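Side-chain contacts in rubisco operon transcriptional regulator (Synechocystis sp., PDB 5Y2W), which acts as a LysR-type transcription factor, probably a global repressor that senses 2-phosphoglycolate and coordinates carbon and nitrogen metabolism in a cyanobacterium: residues L15-I18 with T19-Y23; E67-E71 with I72-Y76; V86-R89 with R90-L94; E144-K147 with Q148-G152. One frame throughout, in Å; residues are numbered along the deposited sequence.

Interaction 1: residues L15-I18 with T19-Y23; sequences LAVI and TTAKY. With PGA (2-phosphoglycolic acid), chain B.
Ile18 and its neighbours Thr20 and Ala21 form a tight local contact where strand 11-18 ends and the loop leading to helix 24-35 begins, at the ligand pocket. The backbone turns sharply here: Ala21 N donates to Ile18 O at 3.0 Å, approaching from above the carbonyl plane, with an N-H...O angle of 160°. The turn brings the methyl of Ala21 against Val17, the two CB atoms 4.1 Å apart; a methyl is enough to make this contact. Val17's branched apolar side chain is buried against Leu43, Val45 and Ile64 of the neighbouring strands. This strand end is one of the ligand-binding edges of the periplasmic-binding-protein-like fold of LysR regulatory domains, and 2-phosphoglycolic acid is held across it. Thr19 OG1 donates to the phosphate oxygen O2P at 2.6 Å, while Thr20 OG1 donates to the carboxylate oxygen O1, also at 2.6 Å. In both threonines the hydroxyl sits between the backbone N and the carbonyl carbon (chi1 53° and 52°), and consecutive residues thereby serve opposite ends of the ligand. Asn143 also bonds Thr19 OG1, helping to fix its rotation. Ile18 adds an apolar contact at the carboxylate end: its CD1 lies 3.3 Å from the ligand's C1 and 3.4 Å from Thr20 OG1.

Interaction 2: residues E67-E71 with I72-Y76; sequences EPPEE and IDLNY
Pro68 lies against the phenol end of Tyr76, the two side chains crossing at about a right angle. The proline's CG does the touching, 3.3 Å from Tyr76 OH and 3.5 Å from Tyr76 CZ, and it comes in obliquely to the ring. Tyr76 reaches it because chi1 of 50° sets its CG between backbone N and carbonyl carbon, turning the ring back toward the preceding loop, with Leu74 CB at the ring's edge. Tyr188 of strand 186-192 meets the same ring edge-to-face. With an alanine in place of Tyr76, Pro68 would probably lose the surface it rests on and Tyr188 its aromatic partner, leaving a gap between loop and strand. Beside this pair, Pro69 and Leu74 also cross nearly perpendicularly, Pro69 CD touching Leu74 CD1 at 3.8 Å. Ile72 stands at the turn with its CD1 4.4 Å from Pro69 CB and packs on Met55 of helix 48-56. The chain reverses through a type I beta turn from Pro69 to Ile72, whose middle residues, the charged Glu70 and Glu71, suit the exposed position they hold. The turn feeds strand 74-79, an outermost strand of the mixed sheet within this chain. Rigid proline rings meet aliphatic and aromatic carbon here; with no clear hydrogen bond between the two segments, their contact rests on shape and apolar packing.

Interaction 3: residues V86-R89 with R90-L94; sequences VIAR and RDHPL
Arg89 grips Asp91 side-on in a bidentate salt bridge, one nitrogen to each carboxylate oxygen. Arg89 NE donates to Asp91 OD1 at 2.7 Å in a nearly straight bond (175°) in the guanidinium plane, although OD1 is met from above the carboxylate plane. Arg89 NH2 donates to the syn side of Asp91 OD2, also at 2.7 Å but less straight. The carboxylate and guanidinium planes stand 48° apart, so the groups are twisted rather than coplanar. Asp91 can reach back because its chi1 of 56° brings CG between the backbone N and the carbonyl carbon, while Arg89 bends round at chi3. A methionine in place of Arg89 would probably leave Asp91 without its ionic mate and Ala151 O, which Arg89 NH1 binds, without that donor. The salt bridge links the first and third residues of a type I beta turn from Arg89 to His92, closed by His92 N donating to Arg89 O at 2.9 Å; this turn ends strand 81-89, the middle strand of a three-stranded antiparallel sheet in the regulatory domain. The imidazole of His92 is fixed: ND1 accepts from Leu94 N at 3.2 Å, NE2 is bonded to Glu108, and Pro93 CD covers part of one face. Farther in, Ala88 CB packs on His92 CB at 3.9 Å, and Ile156 and Leu176 touch both residues.

Interaction 4: residues E144-K147 with Q148-G152; sequences EAIK and QAIAG
Ile150 lays its CD1 against CG2 of Ile146, one helical turn earlier, at 3.9 Å. With its CG1 anti to its own carbonyl carbon (chi1 -67°), Ile150 leans back over the preceding turn, and CG1 comes to 3.3 Å from Ile146 O. Ile146 packs on Leu159 and Leu140 and Ile150 on Leu173, which suits branched aliphatic side chains. The backbone beneath is regular: Gln148 N bonds Glu144 O at 3.0 Å and nearly straight (177°), and Ile150 N bonds Ile146 O at 3.0 Å. Ala149 N to Ala145 O and Ala151 N to Lys147 O, both 2.9 Å, add two more bonds of the same kind. Lys147 is largely buried, yet its polar end is paid for: NZ forms a salt bridge with Glu167 and a hydrogen bond to Thr163 O, while its long aliphatic stem packs on Leu159. Ala145 and Ala149, with only a methyl each, both pack on Leu140 of strand 138-140. Gln148 and Ala145 pack respectively on Tyr23 and Pro26 of the second subunit. An alpha helix packed on a sheet on one side and a partner subunit on another is consistent with the regulatory-domain dimer of LysR-type proteins.

From the N terminus, the four contacts follow one another in series; none nests or crosses, since each joins adjoining segments. Interaction 1 turns the chain out of strand 11-18 at the ligand pocket. Interaction 2 closes the loop between strand 62-65 and strand 74-79, reaching the same mixed sheet as interaction 1, their centres about 17 Å apart. Interaction 3 ends strand 81-89, and interaction 4 spans successive turns of helix 143-151. The last two meet directly, Ile87 CG2 touching Ile150 CD1 at 3.7 Å, tying strand to helix. Lys22 and Tyr23 of interaction 1 approach Glu144 of the same chain, and both interactions 1 and 4 also touch the second subunit.

Interaction 1: residues L15-I18 with T19-Y23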
loop_
_atom_site.group_PDB
_atom_site.type_symbol
_atom_site.label_atom_id
_atom_site.label_comp_id
_atom_site.label_asym_id
_atom_site.label_seq_id
_atom_site.Cartn_x
_atom_site.Cartn_y
_atom_site.Cartn_z
ATOM N N LEU A 15 2.531 6.850 14.768
ATOM C CA LEU A 15 3.445 7.128 13.663
ATOM C C LEU A 15 2.674 7.301 12.384
ATOM O O LEU A 15 1.815 6.442 12.012
ATOM C CB LEU A 15 4.419 5.965 13.471
ATOM C CG LEU A 15 5.164 5.561 14.734
ATOM C CD1 LEU A 15 5.853 4.230 14.535
ATOM C CD2 LEU A 15 6.156 6.641 15.137
ATOM N N ALA A 16 3.001 8.364 11.670
ATOM C CA ALA A 16 2.588 8.435 10.284
ATOM C C ALA A 16 3.838 8.407 9.395
ATOM O O ALA A 16 4.824 9.125 9.655
ATOM C CB ALA A 16 1.682 9.626 10.012
ATOM N N VAL A 17 3.798 7.527 8.381
ATOM C CA VAL A 17 4.910 7.328 7.481
ATOM C C VAL A 17 4.511 7.452 6.000
ATOM O O VAL A 17 3.377 7.143 5.579
ATOM C CB VAL A 17 5.701 6.011 7.764
ATOM C CG1 VAL A 17 6.034 5.874 9.234
ATOM C CG2 VAL A 17 4.997 4.760 7.253
ATOM N N ILE A 18 5.471 7.885 5.197
ATOM C CA ILE A 18 5.271 7.873 3.748
ATOM C C ILE A 18 5.227 6.438 3.196
ATOM O O ILE A 18 5.722 5.506 3.818
ATOM C CB ILE A 18 6.320 8.713 3.038
ATOM C CG1 ILE A 18 7.721 8.273 3.475
ATOM C CG2 ILE A 18 6.029 10.190 3.281
ATOM C CD1 ILE A 18 8.788 8.690 2.528
ATOM N N THR A 19 4.681 6.273 1.994
ATOM C CA THR A 19 4.315 4.957 1.519
ATOM C C THR A 19 5.501 4.027 1.491
ATOM O O THR A 19 5.386 2.855 1.800
ATOM C CB THR A 19 3.736 5.014 0.097
ATOM O OG1 THR A 19 4.678 5.708 -0.732
ATOM C CG2 THR A 19 2.395 5.720 0.075
ATOM N N THR A 20 6.649 4.543 1.135
ATOM C CA THR A 20 7.787 3.694 0.852
ATOM C C THR A 20 8.441 3.101 2.122
ATOM O O THR A 20 9.333 2.232 2.062
ATOM C CB THR A 20 8.821 4.509 0.058
ATOM O OG1 THR A 20 9.119 5.755 0.751
ATOM C CG2 THR A 20 8.244 4.854 -1.272
ATOM N N ALA A 21 8.024 3.617 3.268
ATOM C CA ALA A 21 8.536 3.191 4.582
ATOM C C ALA A 21 7.682 2.139 5.257
ATOM O O ALA A 21 7.956 1.797 6.390
ATOM C CB ALA A 21 8.648 4.408 5.491
ATOM N N LYS A 22 6.682 1.603 4.548
ATOM C CA LYS A 22 5.718 0.682 5.102
ATOM C C LYS A 22 6.304 -0.702 5.355
ATOM O O LYS A 22 5.707 -1.504 6.023
ATOM C CB LYS A 22 4.508 0.548 4.159
ATOM C CG LYS A 22 4.913 -0.024 2.810
ATOM C CD LYS A 22 3.779 -0.474 1.965
ATOM C CE LYS A 22 2.880 0.681 1.774
ATOM N NZ LYS A 22 1.895 0.209 0.818
ATOM N N TYR A 23 7.447 -1.025 4.780
ATOM C CA TYR A 23 8.039 -2.345 5.080
ATOM C C TYR A 23 9.055 -2.236 6.216
ATOM O O TYR A 23 9.031 -3.018 7.161
ATOM C CB TYR A 23 8.738 -2.926 3.855
ATOM C CG TYR A 23 7.828 -3.188 2.683
ATOM C CD1 TYR A 23 7.080 -4.378 2.604
ATOM C CD2 TYR A 23 7.762 -2.291 1.622
ATOM C CE1 TYR A 23 6.256 -4.643 1.505
ATOM C CE2 TYR A 23 6.952 -2.539 0.522
ATOM C CZ TYR A 23 6.197 -3.718 0.467
ATOM O OH TYR A 23 5.386 -3.942 -0.631
HETATM P P PGA B . 5.180 9.416 -1.597
HETATM O O1P PGA B . 6.583 9.393 -0.795
HETATM O O2P PGA B . 4.360 8.309 -1.024
HETATM O O3P PGA B . 5.589 9.241 -3.069
HETATM O O4P PGA B . 4.544 10.685 -1.167
HETATM C C2 PGA B . 7.455 8.295 -0.632
HETATM C C1 PGA B . 8.919 8.677 -0.809
HETATM O O1 PGA B . 9.811 7.779 -0.692
HETATM O O2 PGA B . 9.180 9.872 -1.062
#

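Interaction 2: residues E67-E71 with I72-Y76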
loop_
_atom_site.group_PDB
_atom_site.type_symbol
_atom_site.label_atom_id
_atom_site.label_comp_id
_atom_site.label_asym_id
_atom_site.label_seq_id
_atom_site.Cartn_x
_atom_site.Cartn_y
_atom_site.Cartn_z
ATOM N N GLU A 67 10.691 14.658 1.915
ATOM C CA GLU A 67 10.657 16.070 1.581
ATOM C C GLU A 67 9.774 16.744 2.658
ATOM O O GLU A 67 8.585 16.527 2.718
ATOM C CB GLU A 67 10.102 16.318 0.174
ATOM C CG GLU A 67 10.276 17.770 -0.243
ATOM C CD GLU A 67 9.587 18.187 -1.526
ATOM O OE1 GLU A 67 8.825 17.400 -2.153
ATOM O OE2 GLU A 67 9.836 19.344 -1.913
ATOM N N PRO A 68 10.381 17.540 3.535
ATOM C CA PRO A 68 9.700 18.353 4.552
ATOM C C PRO A 68 8.613 19.224 3.934
ATOM O O PRO A 68 8.893 19.911 2.946
ATOM C CB PRO A 68 10.823 19.275 5.066
ATOM C CG PRO A 68 12.058 18.486 4.857
ATOM C CD PRO A 68 11.843 17.666 3.600
ATOM N N PRO A 69 7.379 19.186 4.474
ATOM C CA PRO A 69 6.400 20.139 3.943
ATOM C C PRO A 69 6.826 21.586 4.133
ATOM O O PRO A 69 7.383 21.944 5.164
ATOM C CB PRO A 69 5.117 19.794 4.716
ATOM C CG PRO A 69 5.249 18.340 4.956
ATOM C CD PRO A 69 6.716 18.144 5.275
ATOM N N GLU A 70 6.586 22.392 3.105
ATOM C CA GLU A 70 7.117 23.747 3.060
ATOM C C GLU A 70 6.515 24.592 4.142
ATOM O O GLU A 70 7.241 25.262 4.859
ATOM C CB GLU A 70 6.896 24.372 1.687
ATOM C CG GLU A 70 7.678 23.599 0.648
ATOM C CD GLU A 70 7.995 24.369 -0.602
ATOM O OE1 GLU A 70 7.093 25.066 -1.117
ATOM O OE2 GLU A 70 9.152 24.235 -1.069
ATOM N N GLU A 71 5.199 24.518 4.301
ATOM C CA GLU A 71 4.535 25.430 5.210
ATOM C C GLU A 71 4.289 24.885 6.606
ATOM O O GLU A 71 3.446 25.394 7.316
ATOM C CB GLU A 71 3.256 25.933 4.575
ATOM C CG GLU A 71 3.557 26.742 3.328
ATOM C CD GLU A 71 2.505 27.792 3.028
ATOM O OE1 GLU A 71 1.356 27.666 3.513
ATOM O OE2 GLU A 71 2.835 28.747 2.294
ATOM N N ILE A 72 5.036 23.862 7.011
ATOM C CA ILE A 72 4.985 23.402 8.396
ATOM C C ILE A 72 6.375 23.443 8.975
ATOM O O ILE A 72 7.349 23.076 8.289
ATOM C CB ILE A 72 4.414 21.989 8.513
ATOM C CG1 ILE A 72 2.949 22.034 8.053
ATOM C CG2 ILE A 72 4.578 21.470 9.930
ATOM C CD1 ILE A 72 2.294 20.682 7.969
ATOM N N ASP A 73 6.453 23.906 10.225
ATOM C CA ASP A 73 7.723 24.080 10.923
ATOM C C ASP A 73 7.964 22.822 11.707
ATOM O O ASP A 73 7.207 22.496 12.580
ATOM C CB ASP A 73 7.717 25.318 11.869
ATOM C CG ASP A 73 9.084 25.555 12.566
ATOM O OD1 ASP A 73 10.113 24.915 12.224
ATOM O OD2 ASP A 73 9.131 26.403 13.477
ATOM N N LEU A 74 9.046 22.142 11.378
ATOM C CA LEU A 74 9.349 20.821 11.869
ATOM C C LEU A 74 10.732 20.756 12.440
ATOM O O LEU A 74 11.665 21.373 11.888
ATOM C CB LEU A 74 9.361 19.850 10.679
ATOM C CG LEU A 74 8.019 19.586 10.045
ATOM C CD1 LEU A 74 8.166 18.720 8.794
ATOM C CD2 LEU A 74 7.123 18.928 11.072
ATOM N N ASN A 75 10.891 19.976 13.503
ATOM C CA ASN A 75 12.194 19.438 13.767
ATOM C C ASN A 75 12.339 18.101 13.005
ATOM O O ASN A 75 11.358 17.399 12.847
ATOM C CB ASN A 75 12.380 19.182 15.244
ATOM C CG ASN A 75 13.835 19.061 15.606
ATOM O OD1 ASN A 75 14.536 18.121 15.207
ATOM N ND2 ASN A 75 14.316 20.044 16.326
ATOM N N TYR A 76 13.559 17.744 12.582
ATOM C CA TYR A 76 13.822 16.441 12.002
ATOM C C TYR A 76 15.254 16.039 11.829
ATOM O O TYR A 76 16.151 16.877 11.684
ATOM C CB TYR A 76 13.158 16.295 10.639
ATOM C CG TYR A 76 13.400 17.399 9.660
ATOM C CD1 TYR A 76 14.432 17.337 8.750
ATOM C CD2 TYR A 76 12.546 18.468 9.585
ATOM C CE1 TYR A 76 14.606 18.340 7.793
ATOM C CE2 TYR A 76 12.718 19.471 8.658
ATOM C CZ TYR A 76 13.747 19.397 7.749
ATOM O OH TYR A 76 13.901 20.433 6.857
#

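Interaction 3: residues V86-R89 with R90-L94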
loop_
_atom_site.group_PDB
_atom_site.type_symbol
_atom_site.label_atom_id
_atom_site.label_comp_id
_atom_site.label_asym_id
_atom_site.label_seq_id
_atom_site.Cartn_x
_atom_site.Cartn_y
_atom_site.Cartn_z
ATOM N N VAL A 86 14.944 4.285 -11.440
ATOM C CA VAL A 86 14.177 3.867 -12.597
ATOM C C VAL A 86 14.000 2.342 -12.651
ATOM O O VAL A 86 14.957 1.586 -12.690
ATOM C CB VAL A 86 14.788 4.404 -13.913
ATOM C CG1 VAL A 86 13.965 3.960 -15.102
ATOM C CG2 VAL A 86 14.839 5.935 -13.889
ATOM N N ILE A 87 12.744 1.915 -12.688
ATOM C CA ILE A 87 12.423 0.530 -12.720
ATOM C C ILE A 87 11.733 0.197 -14.012
ATOM O O ILE A 87 10.849 0.927 -14.475
ATOM C CB ILE A 87 11.514 0.169 -11.553
ATOM C CG1 ILE A 87 12.260 0.469 -10.233
ATOM C CG2 ILE A 87 11.132 -1.321 -11.627
ATOM C CD1 ILE A 87 11.345 0.579 -9.053
ATOM N N ALA A 88 12.143 -0.920 -14.584
ATOM C CA ALA A 88 11.505 -1.430 -15.777
ATOM C C ALA A 88 11.345 -2.938 -15.669
ATOM O O ALA A 88 11.734 -3.568 -14.672
ATOM C CB ALA A 88 12.321 -1.080 -17.009
ATOM N N ARG A 89 10.744 -3.520 -16.694
ATOM C CA ARG A 89 10.747 -4.942 -16.741
ATOM C C ARG A 89 12.015 -5.376 -17.395
ATOM O O ARG A 89 12.591 -4.640 -18.188
ATOM C CB ARG A 89 9.531 -5.457 -17.458
ATOM C CG ARG A 89 9.343 -6.956 -17.208
ATOM C CD ARG A 89 7.976 -7.379 -17.644
ATOM N NE ARG A 89 7.931 -7.447 -19.116
ATOM C CZ ARG A 89 6.840 -7.784 -19.793
ATOM N NH1 ARG A 89 5.737 -8.076 -19.123
ATOM N NH2 ARG A 89 6.837 -7.809 -21.133
ATOM N N ARG A 90 12.461 -6.570 -17.053
ATOM C CA ARG A 90 13.763 -7.082 -17.469
ATOM C C ARG A 90 13.894 -7.331 -18.997
ATOM O O ARG A 90 14.974 -7.478 -19.487
ATOM C CB ARG A 90 14.067 -8.378 -16.681
ATOM C CG ARG A 90 13.135 -9.543 -17.024
ATOM C CD ARG A 90 13.184 -10.689 -16.015
ATOM N NE ARG A 90 14.472 -11.377 -15.996
ATOM C CZ ARG A 90 14.836 -12.296 -15.100
ATOM N NH1 ARG A 90 16.038 -12.849 -15.188
ATOM N NH2 ARG A 90 14.015 -12.665 -14.112
ATOM N N ASP A 91 12.803 -7.339 -19.755
ATOM C CA ASP A 91 12.891 -7.482 -21.216
ATOM C C ASP A 91 12.990 -6.082 -21.843
ATOM O O ASP A 91 13.037 -5.919 -23.069
ATOM C CB ASP A 91 11.667 -8.257 -21.752
ATOM C CG ASP A 91 10.326 -7.604 -21.358
ATOM O OD1 ASP A 91 10.228 -6.739 -20.417
ATOM O OD2 ASP A 91 9.337 -7.982 -21.996
ATOM N N HIS A 92 13.053 -5.052 -21.021
ATOM C CA HIS A 92 13.145 -3.737 -21.595
ATOM C C HIS A 92 14.447 -3.699 -22.374
ATOM O O HIS A 92 15.429 -4.239 -21.921
ATOM C CB HIS A 92 13.115 -2.685 -20.510
ATOM C CG HIS A 92 12.918 -1.306 -21.011
ATOM N ND1 HIS A 92 13.955 -0.536 -21.477
ATOM C CD2 HIS A 92 11.814 -0.523 -21.061
ATOM C CE1 HIS A 92 13.497 0.660 -21.819
ATOM N NE2 HIS A 92 12.203 0.695 -21.563
ATOM N N PRO A 93 14.462 -3.020 -23.529
ATOM C CA PRO A 93 15.684 -2.942 -24.390
ATOM C C PRO A 93 16.917 -2.327 -23.761
ATOM O O PRO A 93 18.049 -2.574 -24.212
ATOM C CB PRO A 93 15.219 -2.056 -25.574
ATOM C CG PRO A 93 13.735 -2.238 -25.612
ATOM C CD PRO A 93 13.280 -2.439 -24.201
ATOM N N LEU A 94 16.695 -1.493 -22.741
ATOM C CA LEU A 94 17.776 -0.873 -21.996
ATOM C C LEU A 94 18.088 -1.590 -20.722
ATOM O O LEU A 94 19.011 -1.202 -19.988
ATOM C CB LEU A 94 17.475 0.561 -21.677
ATOM C CG LEU A 94 17.130 1.418 -22.864
ATOM C CD1 LEU A 94 16.694 2.764 -22.307
ATOM C CD2 LEU A 94 18.305 1.511 -23.839
#

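Interaction 4: residues E144-K147 with Q148-G152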
loop_
_atom_site.group_PDB
_atom_site.type_symbol
_atom_site.label_atom_id
_atom_site.label_comp_id
_atom_site.label_asym_id
_atom_site.label_seq_id
_atom_site.Cartn_x
_atom_site.Cartn_y
_atom_site.Cartn_z
ATOM N N GLU A 144 2.837 -0.465 -5.082
ATOM C CA GLU A 144 2.728 -1.887 -5.396
ATOM C C GLU A 144 2.000 -1.955 -6.730
ATOM O O GLU A 144 2.353 -2.710 -7.567
ATOM C CB GLU A 144 1.918 -2.668 -4.361
ATOM C CG GLU A 144 1.999 -2.097 -2.957
ATOM C CD GLU A 144 3.377 -2.315 -2.428
ATOM O OE1 GLU A 144 3.793 -3.490 -2.621
ATOM O OE2 GLU A 144 4.042 -1.351 -1.894
ATOM N N ALA A 145 0.980 -1.126 -6.905
ATOM C CA ALA A 145 0.213 -1.085 -8.178
ATOM C C ALA A 145 1.149 -0.824 -9.334
ATOM O O ALA A 145 1.040 -1.491 -10.335
ATOM C CB ALA A 145 -0.836 0.002 -8.117
ATOM N N ILE A 146 2.094 0.126 -9.148
ATOM C CA ILE A 146 3.023 0.445 -10.150
ATOM C C ILE A 146 3.971 -0.700 -10.432
ATOM O O ILE A 146 4.245 -0.997 -11.597
ATOM C CB ILE A 146 3.829 1.718 -9.837
ATOM C CG1 ILE A 146 2.918 2.916 -9.843
ATOM C CG2 ILE A 146 4.891 1.894 -10.898
ATOM C CD1 ILE A 146 3.562 4.225 -9.467
ATOM N N LYS A 147 4.454 -1.397 -9.421
ATOM C CA LYS A 147 5.317 -2.572 -9.708
ATOM C C LYS A 147 4.568 -3.661 -10.512
ATOM O O LYS A 147 5.137 -4.299 -11.404
ATOM C CB LYS A 147 5.823 -3.203 -8.441
ATOM C CG LYS A 147 6.842 -2.309 -7.734
ATOM C CD LYS A 147 7.517 -3.035 -6.589
ATOM C CE LYS A 147 6.624 -3.231 -5.369
ATOM N NZ LYS A 147 7.318 -4.202 -4.485
ATOM N N GLN A 148 3.338 -3.947 -10.114
ATOM C CA GLN A 148 2.466 -4.814 -10.911
ATOM C C GLN A 148 2.319 -4.316 -12.351
ATOM O O GLN A 148 2.449 -5.073 -13.264
ATOM C CB GLN A 148 1.069 -4.896 -10.285
ATOM C CG GLN A 148 0.924 -5.983 -9.256
ATOM C CD GLN A 148 1.116 -7.367 -9.835
ATOM O OE1 GLN A 148 0.776 -7.643 -10.985
ATOM N NE2 GLN A 148 1.723 -8.227 -9.055
ATOM N N ALA A 149 2.070 -3.038 -12.553
ATOM C CA ALA A 149 1.940 -2.550 -13.947
ATOM C C ALA A 149 3.205 -2.734 -14.784
ATOM O O ALA A 149 3.152 -3.133 -15.971
ATOM C CB ALA A 149 1.455 -1.115 -13.980
ATOM N N ILE A 150 4.355 -2.532 -14.148
ATOM C CA ILE A 150 5.598 -2.661 -14.841
ATOM C C ILE A 150 5.775 -4.125 -15.189
ATOM O O ILE A 150 6.179 -4.443 -16.288
ATOM C CB ILE A 150 6.777 -2.239 -13.994
ATOM C CG1 ILE A 150 6.720 -0.740 -13.714
ATOM C CG2 ILE A 150 8.101 -2.619 -14.662
ATOM C CD1 ILE A 150 7.655 -0.357 -12.593
ATOM N N ALA A 151 5.530 -5.002 -14.222
ATOM C CA ALA A 151 5.645 -6.423 -14.460
ATOM C C ALA A 151 4.694 -6.846 -15.586
ATOM O O ALA A 151 5.037 -7.730 -16.332
ATOM C CB ALA A 151 5.337 -7.203 -13.214
ATOM N N GLY A 152 3.511 -6.231 -15.703
ATOM C CA GLY A 152 2.587 -6.565 -16.812
ATOM C C GLY A 152 2.881 -5.803 -18.100
ATOM O O GLY A 152 2.013 -5.722 -18.976
#